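Long-range contacts in lantibiotic dehydratase (Microbispora corallina, PDB 5EHK), which probably dehydrates serine and threonine residues of the NAI-107 precursor peptide, using glutamyl-tRNA as the source of the activating glutamate: residues L393-R401 against L487-P498; P456-V466 against W666-L677. All coordinates share one frame; numbering follows the deposited sequence.

Interaction 1: L393-R401 against L487-P498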
loop_
_atom_site.group_PDB
_atom_site.type_symbol
_atom_site.label_atom_id
_atom_site.label_comp_id
_atom_site.label_asym_id
_atom_site.label_seq_id
_atom_site.Cartn_x
_atom_site.Cartn_y
_atom_site.Cartn_z
ATOM N N LEU A 393 -0.082 24.154 17.874
ATOM C CA LEU A 393 0.205 22.761 17.566
ATOM C C LEU A 393 -1.065 21.951 17.420
ATOM O O LEU A 393 -1.138 21.043 16.603
ATOM C CB LEU A 393 1.079 22.127 18.636
ATOM C CG LEU A 393 2.532 22.591 18.595
ATOM C CD1 LEU A 393 3.345 21.757 19.564
ATOM C CD2 LEU A 393 3.122 22.541 17.188
ATOM N N TRP A 394 -2.063 22.245 18.235
ATOM C CA TRP A 394 -3.295 21.493 18.114
ATOM C C TRP A 394 -4.002 21.842 16.822
ATOM O O TRP A 394 -4.455 20.958 16.118
ATOM C CB TRP A 394 -4.217 21.711 19.320
ATOM C CG TRP A 394 -5.476 20.895 19.258
ATOM C CD1 TRP A 394 -5.595 19.557 19.470
ATOM C CD2 TRP A 394 -6.799 21.379 18.989
ATOM N NE1 TRP A 394 -6.912 19.174 19.332
ATOM C CE2 TRP A 394 -7.667 20.278 19.044
ATOM C CE3 TRP A 394 -7.331 22.637 18.713
ATOM C CZ2 TRP A 394 -9.026 20.399 18.832
ATOM C CZ3 TRP A 394 -8.679 22.752 18.498
ATOM C CH2 TRP A 394 -9.513 21.646 18.554
ATOM N N ARG A 395 -4.069 23.124 16.481
ATOM C CA ARG A 395 -4.826 23.507 15.300
ATOM C C ARG A 395 -4.181 22.943 14.037
ATOM O O ARG A 395 -4.867 22.723 13.036
ATOM C CB ARG A 395 -4.985 25.022 15.195
ATOM C CG ARG A 395 -5.812 25.672 16.285
ATOM C CD ARG A 395 -5.719 27.206 16.175
ATOM N NE ARG A 395 -6.287 27.715 14.926
ATOM C CZ ARG A 395 -5.887 28.836 14.333
ATOM N NH1 ARG A 395 -4.893 29.552 14.856
ATOM N NH2 ARG A 395 -6.467 29.236 13.208
ATOM N N LEU A 396 -2.870 22.718 14.123
ATOM C CA LEU A 396 -2.008 22.268 13.026
ATOM C C LEU A 396 -1.881 20.750 12.935
ATOM O O LEU A 396 -1.163 20.214 12.083
ATOM C CB LEU A 396 -0.602 22.837 13.232
ATOM C CG LEU A 396 -0.464 24.339 13.002
ATOM C CD1 LEU A 396 0.976 24.780 13.211
ATOM C CD2 LEU A 396 -0.976 24.730 11.625
ATOM N N SER A 397 -2.558 20.065 13.838
ATOM C CA SER A 397 -2.498 18.614 13.942
ATOM C C SER A 397 -3.303 17.933 12.823
ATOM O O SER A 397 -4.111 18.584 12.146
ATOM C CB SER A 397 -3.008 18.196 15.327
ATOM O OG SER A 397 -4.387 18.492 15.451
ATOM N N PRO A 398 -3.044 16.636 12.586
ATOM C CA PRO A 398 -3.825 15.861 11.594
ATOM C C PRO A 398 -5.346 15.796 11.885
ATOM O O PRO A 398 -5.764 15.724 13.036
ATOM C CB PRO A 398 -3.217 14.460 11.690
ATOM C CG PRO A 398 -1.807 14.676 12.282
ATOM C CD PRO A 398 -1.936 15.857 13.179
ATOM N N PRO A 399 -6.174 15.813 10.833
ATOM C CA PRO A 399 -7.639 15.800 10.973
ATOM C C PRO A 399 -8.157 14.393 11.272
ATOM O O PRO A 399 -8.816 13.740 10.462
ATOM C CB PRO A 399 -8.119 16.296 9.605
ATOM C CG PRO A 399 -7.072 15.823 8.673
ATOM C CD PRO A 399 -5.760 15.895 9.421
ATOM N N ARG A 400 -7.852 13.951 12.476
ATOM C CA ARG A 400 -8.005 12.569 12.881
ATOM C C ARG A 400 -8.488 12.545 14.349
ATOM O O ARG A 400 -8.182 13.460 15.104
ATOM C CB ARG A 400 -6.622 11.907 12.754
ATOM C CG ARG A 400 -6.614 10.421 12.963
ATOM C CD ARG A 400 -5.237 9.907 13.311
ATOM N NE ARG A 400 -4.166 10.544 12.553
ATOM C CZ ARG A 400 -3.944 10.329 11.259
ATOM N NH1 ARG A 400 -4.737 9.503 10.584
ATOM N NH2 ARG A 400 -2.945 10.947 10.635
ATOM N N ARG A 401 -9.258 11.544 14.760
ATOM C CA ARG A 401 -9.503 11.328 16.199
ATOM C C ARG A 401 -8.840 10.027 16.675
ATOM O O ARG A 401 -8.956 8.986 16.035
ATOM C CB ARG A 401 -11.003 11.365 16.529
ATOM C CG ARG A 401 -11.548 12.795 16.683
ATOM C CD ARG A 401 -12.895 13.017 15.943
ATOM N NE ARG A 401 -12.732 12.722 14.526
ATOM C CZ ARG A 401 -12.011 13.475 13.689
ATOM N NH1 ARG A 401 -11.413 14.581 14.138
ATOM N NH2 ARG A 401 -11.879 13.138 12.399
ATOM N N LEU A 487 -1.871 26.287 6.723
ATOM C CA LEU A 487 -1.327 24.963 6.946
ATOM C C LEU A 487 -2.353 24.006 7.498
ATOM O O LEU A 487 -2.153 22.801 7.447
ATOM C CB LEU A 487 -0.156 25.056 7.911
ATOM C CG LEU A 487 0.905 26.043 7.432
ATOM C CD1 LEU A 487 1.975 26.314 8.481
ATOM C CD2 LEU A 487 1.527 25.463 6.193
ATOM N N ALA A 488 -3.450 24.540 8.018
ATOM C CA ALA A 488 -4.433 23.723 8.725
ATOM C C ALA A 488 -5.112 22.784 7.742
ATOM O O ALA A 488 -5.643 23.233 6.734
ATOM C CB ALA A 488 -5.466 24.624 9.433
ATOM N N TYR A 489 -5.137 21.491 8.054
ATOM C CA TYR A 489 -5.830 20.532 7.206
ATOM C C TYR A 489 -7.320 20.800 7.265
ATOM O O TYR A 489 -8.064 20.423 6.366
ATOM C CB TYR A 489 -5.564 19.094 7.655
ATOM C CG TYR A 489 -4.128 18.636 7.536
ATOM C CD1 TYR A 489 -3.625 18.166 6.322
ATOM C CD2 TYR A 489 -3.284 18.628 8.642
ATOM C CE1 TYR A 489 -2.304 17.727 6.204
ATOM C CE2 TYR A 489 -1.959 18.186 8.538
ATOM C CZ TYR A 489 -1.479 17.744 7.311
ATOM O OH TYR A 489 -0.184 17.310 7.193
ATOM N N ASP A 490 -7.755 21.430 8.347
ATOM C CA ASP A 490 -9.136 21.859 8.474
ATOM C C ASP A 490 -9.304 22.719 9.708
ATOM O O ASP A 490 -8.333 22.976 10.439
ATOM C CB ASP A 490 -10.108 20.668 8.516
ATOM C CG ASP A 490 -10.038 19.880 9.820
ATOM O OD1 ASP A 490 -9.072 20.037 10.605
ATOM O OD2 ASP A 490 -10.971 19.087 10.059
ATOM N N GLU A 491 -10.544 23.147 9.944
ATOM C CA GLU A 491 -10.874 23.904 11.144
ATOM C C GLU A 491 -11.116 22.931 12.302
ATOM O O GLU A 491 -12.137 22.235 12.357
ATOM C CB GLU A 491 -12.088 24.817 10.902
ATOM C CG GLU A 491 -11.758 26.303 10.939
ATOM C CD GLU A 491 -12.695 27.102 11.851
ATOM O OE1 GLU A 491 -13.827 27.431 11.423
ATOM O OE2 GLU A 491 -12.296 27.415 12.996
ATOM N N ALA A 492 -10.156 22.887 13.225
ATOM C CA ALA A 492 -10.225 21.961 14.349
ATOM C C ALA A 492 -11.386 22.272 15.320
ATOM O O ALA A 492 -11.429 23.328 15.932
ATOM C CB ALA A 492 -8.893 21.937 15.072
ATOM N N ALA A 493 -12.298 21.323 15.480
ATOM C CA ALA A 493 -13.486 21.510 16.300
ATOM C C ALA A 493 -13.211 21.418 17.800
ATOM O O ALA A 493 -12.526 20.498 18.256
ATOM C CB ALA A 493 -14.527 20.483 15.912
ATOM N N PRO A 494 -13.796 22.339 18.586
ATOM C CA PRO A 494 -13.585 22.326 20.045
ATOM C C PRO A 494 -14.040 21.027 20.743
ATOM O O PRO A 494 -13.486 20.687 21.786
ATOM C CB PRO A 494 -14.377 23.556 20.527
ATOM C CG PRO A 494 -15.319 23.868 19.407
ATOM C CD PRO A 494 -14.578 23.511 18.162
ATOM N N ALA A 495 -15.003 20.309 20.170
ATOM C CA ALA A 495 -15.435 19.035 20.739
ATOM C C ALA A 495 -14.350 17.968 20.704
ATOM O O ALA A 495 -14.458 16.948 21.371
ATOM C CB ALA A 495 -16.660 18.532 20.016
ATOM N N ASP A 496 -13.323 18.196 19.891
ATOM C CA ASP A 496 -12.253 17.220 19.693
ATOM C C ASP A 496 -11.051 17.492 20.581
ATOM O O ASP A 496 -10.024 16.815 20.485
ATOM C CB ASP A 496 -11.812 17.204 18.223
ATOM C CG ASP A 496 -12.899 16.691 17.288
ATOM O OD1 ASP A 496 -13.902 16.139 17.800
ATOM O OD2 ASP A 496 -12.742 16.830 16.045
ATOM N N LEU A 497 -11.164 18.500 21.429
ATOM C CA LEU A 497 -10.038 18.853 22.266
ATOM C C LEU A 497 -9.720 17.697 23.194
ATOM O O LEU A 497 -10.610 17.104 23.784
ATOM C CB LEU A 497 -10.321 20.126 23.064
ATOM C CG LEU A 497 -10.257 21.458 22.311
ATOM C CD1 LEU A 497 -10.913 22.510 23.165
ATOM C CD2 LEU A 497 -8.824 21.833 21.988
ATOM N N PRO A 498 -8.438 17.380 23.332
ATOM C CA PRO A 498 -8.040 16.268 24.192
ATOM C C PRO A 498 -8.196 16.641 25.654
ATOM O O PRO A 498 -8.237 17.839 25.961
ATOM C CB PRO A 498 -6.557 16.120 23.878
ATOM C CG PRO A 498 -6.130 17.517 23.543
ATOM C CD PRO A 498 -7.279 18.105 22.788
#
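Where helix 380-395 ends, the indole of Trp394 plugs into the loop that joins helix 481-487 to strand 500-508, a contact between a helix end and a connecting loop within the region matched by the lantibiotic dehydratase N-terminal family. With CG anti to the backbone N (chi1 -177°), the indole reaches from the helix into the loop, which wraps it on both faces. The Leu497 side chain crosses that of Trp394 at about a right angle and makes a CH-pi contact, its CD2 lying 3.3 Å from the centroid of the Trp394 six-membered ring and only 5° off the normal. Ala492 CB makes the CH-pi contact on the opposite face, 3.8 Å from the same centroid, while Ala493 O approaches the ring edge at CH2, near the plane. The indole NE1 hydrogen-bonds to Arg661 O, which helps to fix the rotation of the ring.

The chain then turns away from the helix. Trp394 O accepts from both the backbone N and the OG of Ser397, the hydroxyl bond being 2.6 Å. Leu396 CD2 packs on Leu487 CB at 3.8 Å. Pro399, the centre of an inverse gamma turn, lays its CD 3.7 Å from Tyr489 CB, and the tyrosine points its ring edge at Ser397 O. Arg661 ties the segments together from outside, its guanidinium bonding Ser397 O and making a salt bridge with Asp490 OD1.

Asp496 uses OD1 for a salt bridge with Arg799. Its OD2 pairs with Arg401 NH1 at 3.2 Å in a second salt bridge, whose hydrogen bond is weak and bent, the guanidinium and carboxylate planes lying 33° apart.

Interaction 2: P456-V466 against W666-L677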
loop_
_atom_site.group_PDB
_atom_site.type_symbol
_atom_site.label_atom_id
_atom_site.label_comp_id
_atom_site.label_asym_id
_atom_site.label_seq_id
_atom_site.Cartn_x
_atom_site.Cartn_y
_atom_site.Cartn_z
ATOM N N PRO A 456 5.550 11.386 3.762
ATOM C CA PRO A 456 5.980 12.640 4.386
ATOM C C PRO A 456 5.219 13.773 3.725
ATOM O O PRO A 456 4.983 13.726 2.513
ATOM C CB PRO A 456 7.466 12.716 4.044
ATOM C CG PRO A 456 7.881 11.315 3.833
ATOM C CD PRO A 456 6.687 10.603 3.250
ATOM N N ARG A 457 4.785 14.746 4.517
ATOM C CA ARG A 457 3.872 15.767 4.021
ATOM C C ARG A 457 4.502 16.606 2.913
ATOM O O ARG A 457 5.723 16.741 2.835
ATOM C CB ARG A 457 3.436 16.675 5.169
ATOM C CG ARG A 457 2.380 17.681 4.781
ATOM C CD ARG A 457 2.209 18.695 5.849
ATOM N NE ARG A 457 1.063 19.551 5.579
ATOM C CZ ARG A 457 0.631 20.466 6.432
ATOM N NH1 ARG A 457 1.261 20.609 7.597
ATOM N NH2 ARG A 457 -0.408 21.232 6.135
ATOM N N ARG A 458 3.663 17.138 2.037
ATOM C CA ARG A 458 4.128 18.060 1.013
ATOM C C ARG A 458 3.246 19.288 0.984
ATOM O O ARG A 458 2.026 19.179 0.860
ATOM C CB ARG A 458 4.197 17.377 -0.370
ATOM C CG ARG A 458 4.997 16.060 -0.376
ATOM C CD ARG A 458 5.070 15.415 -1.746
ATOM N NE ARG A 458 4.217 14.226 -1.808
ATOM C CZ ARG A 458 3.046 14.192 -2.436
ATOM N NH1 ARG A 458 2.600 15.268 -3.074
ATOM N NH2 ARG A 458 2.331 13.083 -2.442
ATOM N N SER A 459 3.870 20.459 1.068
ATOM C CA SER A 459 3.117 21.699 1.179
ATOM C C SER A 459 3.748 22.811 0.378
ATOM O O SER A 459 4.911 23.139 0.594
ATOM C CB SER A 459 3.053 22.138 2.642
ATOM O OG SER A 459 2.224 23.276 2.773
ATOM N N ALA A 460 2.987 23.399 -0.540
ATOM C CA ALA A 460 3.460 24.577 -1.252
ATOM C C ALA A 460 3.712 25.665 -0.215
ATOM O O ALA A 460 4.689 26.401 -0.293
ATOM C CB ALA A 460 2.456 25.037 -2.288
ATOM N N ALA A 461 2.817 25.745 0.764
ATOM C CA ALA A 461 2.915 26.705 1.857
ATOM C C ALA A 461 4.223 26.613 2.659
ATOM O O ALA A 461 4.955 27.593 2.806
ATOM C CB ALA A 461 1.734 26.519 2.775
ATOM N N LEU A 462 4.514 25.430 3.174
ATOM C CA LEU A 462 5.770 25.208 3.876
ATOM C C LEU A 462 6.985 25.519 2.991
ATOM O O LEU A 462 7.943 26.140 3.446
ATOM C CB LEU A 462 5.852 23.766 4.371
ATOM C CG LEU A 462 5.821 23.487 5.871
ATOM C CD1 LEU A 462 4.898 24.463 6.578
ATOM C CD2 LEU A 462 5.394 22.028 6.117
ATOM N N ALA A 463 6.949 25.104 1.727
ATOM C CA ALA A 463 8.108 25.296 0.858
ATOM C C ALA A 463 8.455 26.780 0.684
ATOM O O ALA A 463 9.631 27.141 0.712
ATOM C CB ALA A 463 7.916 24.599 -0.494
ATOM N N ARG A 464 7.439 27.623 0.497
ATOM C CA ARG A 464 7.654 29.064 0.390
ATOM C C ARG A 464 8.381 29.628 1.607
ATOM O O ARG A 464 9.300 30.455 1.484
ATOM C CB ARG A 464 6.334 29.799 0.224
ATOM C CG ARG A 464 5.824 29.852 -1.184
ATOM C CD ARG A 464 4.726 30.889 -1.271
ATOM N NE ARG A 464 3.670 30.573 -0.317
ATOM C CZ ARG A 464 2.659 29.745 -0.571
ATOM N NH1 ARG A 464 2.544 29.179 -1.770
ATOM N NH2 ARG A 464 1.750 29.502 0.368
ATOM N N LEU A 465 7.960 29.175 2.782
ATOM C CA LEU A 465 8.522 29.684 4.012
ATOM C C LEU A 465 10.010 29.438 3.990
ATOM O O LEU A 465 10.796 30.302 4.376
ATOM C CB LEU A 465 7.896 28.999 5.231
ATOM C CG LEU A 465 6.400 29.194 5.530
ATOM C CD1 LEU A 465 6.032 28.406 6.786
ATOM C CD2 LEU A 465 5.988 30.674 5.656
ATOM N N VAL A 466 10.390 28.263 3.510
ATOM C CA VAL A 466 11.793 27.871 3.475
ATOM C C VAL A 466 12.567 28.648 2.417
ATOM O O VAL A 466 13.690 29.116 2.670
ATOM C CB VAL A 466 11.955 26.338 3.279
ATOM C CG1 VAL A 466 13.420 25.941 3.096
ATOM C CG2 VAL A 466 11.331 25.593 4.442
ATOM N N TRP A 666 5.925 19.825 15.402
ATOM C CA TRP A 666 5.972 20.485 14.108
ATOM C C TRP A 666 6.441 19.491 13.032
ATOM O O TRP A 666 7.475 18.824 13.177
ATOM C CB TRP A 666 6.904 21.713 14.173
ATOM C CG TRP A 666 7.108 22.364 12.845
ATOM C CD1 TRP A 666 8.130 22.137 11.968
ATOM C CD2 TRP A 666 6.252 23.327 12.234
ATOM N NE1 TRP A 666 7.967 22.915 10.846
ATOM C CE2 TRP A 666 6.815 23.650 10.983
ATOM C CE3 TRP A 666 5.060 23.952 12.621
ATOM C CZ2 TRP A 666 6.218 24.570 10.108
ATOM C CZ3 TRP A 666 4.467 24.875 11.754
ATOM C CH2 TRP A 666 5.045 25.165 10.512
ATOM N N ASP A 667 5.666 19.406 11.951
ATOM C CA ASP A 667 5.964 18.450 10.885
ATOM C C ASP A 667 6.471 19.127 9.585
ATOM O O ASP A 667 5.735 19.855 8.898
ATOM C CB ASP A 667 4.737 17.559 10.637
ATOM C CG ASP A 667 4.999 16.466 9.617
ATOM O OD1 ASP A 667 6.144 15.986 9.537
ATOM O OD2 ASP A 667 4.046 16.051 8.932
ATOM N N TRP A 668 7.744 18.877 9.275
ATOM C CA TRP A 668 8.402 19.477 8.119
ATOM C C TRP A 668 8.099 18.687 6.856
ATOM O O TRP A 668 8.278 19.191 5.743
ATOM C CB TRP A 668 9.912 19.573 8.319
ATOM C CG TRP A 668 10.411 20.883 8.925
ATOM C CD1 TRP A 668 11.158 21.031 10.063
ATOM C CD2 TRP A 668 10.211 22.209 8.405
ATOM N NE1 TRP A 668 11.437 22.359 10.277
ATOM C CE2 TRP A 668 10.862 23.105 9.280
ATOM C CE3 TRP A 668 9.545 22.722 7.291
ATOM C CZ2 TRP A 668 10.869 24.487 9.071
ATOM C CZ3 TRP A 668 9.548 24.094 7.090
ATOM C CH2 TRP A 668 10.210 24.961 7.975
ATOM N N GLY A 669 7.660 17.441 7.032
ATOM C CA GLY A 669 7.278 16.615 5.903
ATOM C C GLY A 669 8.451 16.314 4.993
ATOM O O GLY A 669 9.560 16.066 5.466
ATOM N N ALA A 670 8.194 16.324 3.689
ATOM C CA ALA A 670 9.221 16.048 2.683
ATOM C C ALA A 670 10.396 17.011 2.821
ATOM O O ALA A 670 11.555 16.648 2.528
ATOM C CB ALA A 670 8.636 16.160 1.296
ATOM N N LEU A 671 10.095 18.220 3.309
ATOM C CA LEU A 671 11.079 19.284 3.409
ATOM C C LEU A 671 12.187 18.947 4.371
ATOM O O LEU A 671 13.171 19.653 4.457
ATOM C CB LEU A 671 10.434 20.613 3.781
ATOM C CG LEU A 671 9.829 21.335 2.581
ATOM C CD1 LEU A 671 8.902 22.459 2.992
ATOM C CD2 LEU A 671 10.956 21.857 1.682
ATOM N N SER A 672 12.065 17.818 5.043
ATOM C CA SER A 672 13.069 17.404 6.006
ATOM C C SER A 672 14.407 17.078 5.332
ATOM O O SER A 672 15.439 16.938 6.002
ATOM C CB SER A 672 12.531 16.226 6.819
ATOM O OG SER A 672 13.507 15.232 6.999
ATOM N N GLU A 673 14.390 16.986 4.005
ATOM C CA GLU A 673 15.595 16.640 3.254
ATOM C C GLU A 673 16.534 17.837 3.025
ATOM O O GLU A 673 17.721 17.642 2.723
ATOM C CB GLU A 673 15.234 16.017 1.904
ATOM C CG GLU A 673 14.400 14.743 1.997
ATOM C CD GLU A 673 15.105 13.636 2.774
ATOM O OE1 GLU A 673 16.334 13.464 2.590
ATOM O OE2 GLU A 673 14.422 12.934 3.559
ATOM N N MET A 674 15.997 19.054 3.164
ATOM C CA MET A 674 16.764 20.270 2.967
ATOM C C MET A 674 17.970 20.266 3.907
ATOM O O MET A 674 17.892 19.706 5.000
ATOM C CB MET A 674 15.887 21.494 3.208
ATOM C CG MET A 674 14.699 21.652 2.251
ATOM S SD MET A 674 15.226 22.173 0.607
ATOM C CE MET A 674 16.334 23.470 1.109
ATOM N N PRO A 675 19.114 20.814 3.453
ATOM C CA PRO A 675 20.334 20.852 4.274
ATOM C C PRO A 675 20.155 21.773 5.465
ATOM O O PRO A 675 20.733 21.537 6.530
ATOM C CB PRO A 675 21.392 21.432 3.327
ATOM C CG PRO A 675 20.618 22.166 2.283
ATOM C CD PRO A 675 19.319 21.414 2.123
ATOM N N PHE A 676 19.359 22.823 5.286
ATOM C CA PHE A 676 19.021 23.680 6.405
ATOM C C PHE A 676 17.554 23.971 6.415
ATOM O O PHE A 676 16.983 24.306 5.382
ATOM C CB PHE A 676 19.799 25.005 6.400
ATOM C CG PHE A 676 19.323 25.984 7.441
ATOM C CD1 PHE A 676 19.649 25.802 8.788
ATOM C CD2 PHE A 676 18.534 27.073 7.084
ATOM C CE1 PHE A 676 19.195 26.689 9.760
ATOM C CE2 PHE A 676 18.088 27.965 8.041
ATOM C CZ PHE A 676 18.411 27.772 9.381
ATOM N N LEU A 677 16.965 23.837 7.603
ATOM C CA LEU A 677 15.590 24.244 7.896
ATOM C C LEU A 677 15.548 25.311 8.992
ATOM O O LEU A 677 16.092 25.117 10.088
ATOM C CB LEU A 677 14.752 23.039 8.317
ATOM C CG LEU A 677 14.335 22.096 7.199
ATOM C CD1 LEU A 677 13.806 20.865 7.839
ATOM C CD2 LEU A 677 13.280 22.744 6.275
HETATM O O HOH W 1 3.862 13.876 7.240
#
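Leu462 and Val466 of helix 460-471 lean on two tryptophans that meet each other edge to face: Trp666 NE1 sits over the centre of the Trp668 ring, and Leu677 CD2 covers the opposite face. Leu462 and Trp666 lie alongside each other, pointing opposite ways, with Leu462 CD1 3.8 Å from Trp666 CZ2, while the leucine CG slants across Trp668 near CZ3. One turn on, Val466 has CG1 anti to the backbone N (chi1 174°), which leaves CG2 to meet Trp668 CZ3 at 3.5 Å. Leu671 CD1 fills in beside them, 3.6 Å from Leu462 CB.

Ahead of this apolar patch, Ser459 is the N-cap of the helix, its OG accepting from Leu462 N. In the other segment, Asp667 forms an Asx turn in which OD1 is met by Gly669 N from above the carboxylate plane. The turn leads into the 3-10 segment 670-673, whose first residue docks on the loop that leads into the helix: Ala670 N bonds Arg457 O at 2.6 Å, almost straight (175°) and in the carbonyl plane. A water donates to Asp667 OD2 at 2.8 Å and accepts a weak bond from Arg457 N.

In the fold
Interactions 1 and 2 are neighbours, with centres about 20 Å apart, and their segments alternate along the chain, so the two contacts cross in sequence. They join at Leu487. This residue, which belongs to interaction 1, carries CD2 to 3.5 Å from Leu462 CD1 of interaction 2. Its carbonyl probably takes a hydrogen bond from Arg457, Leu487 O to Arg457 NH2 being 2.7 Å. Tyr489 lies alongside the same arginine. Trp666 completes the junction by touching both Leu396 and Leu487. Interaction 2 also lies near the dimer partner: Met674 packs on Ala467 of the second subunit, whereas the segments of interaction 1 touch no other chain.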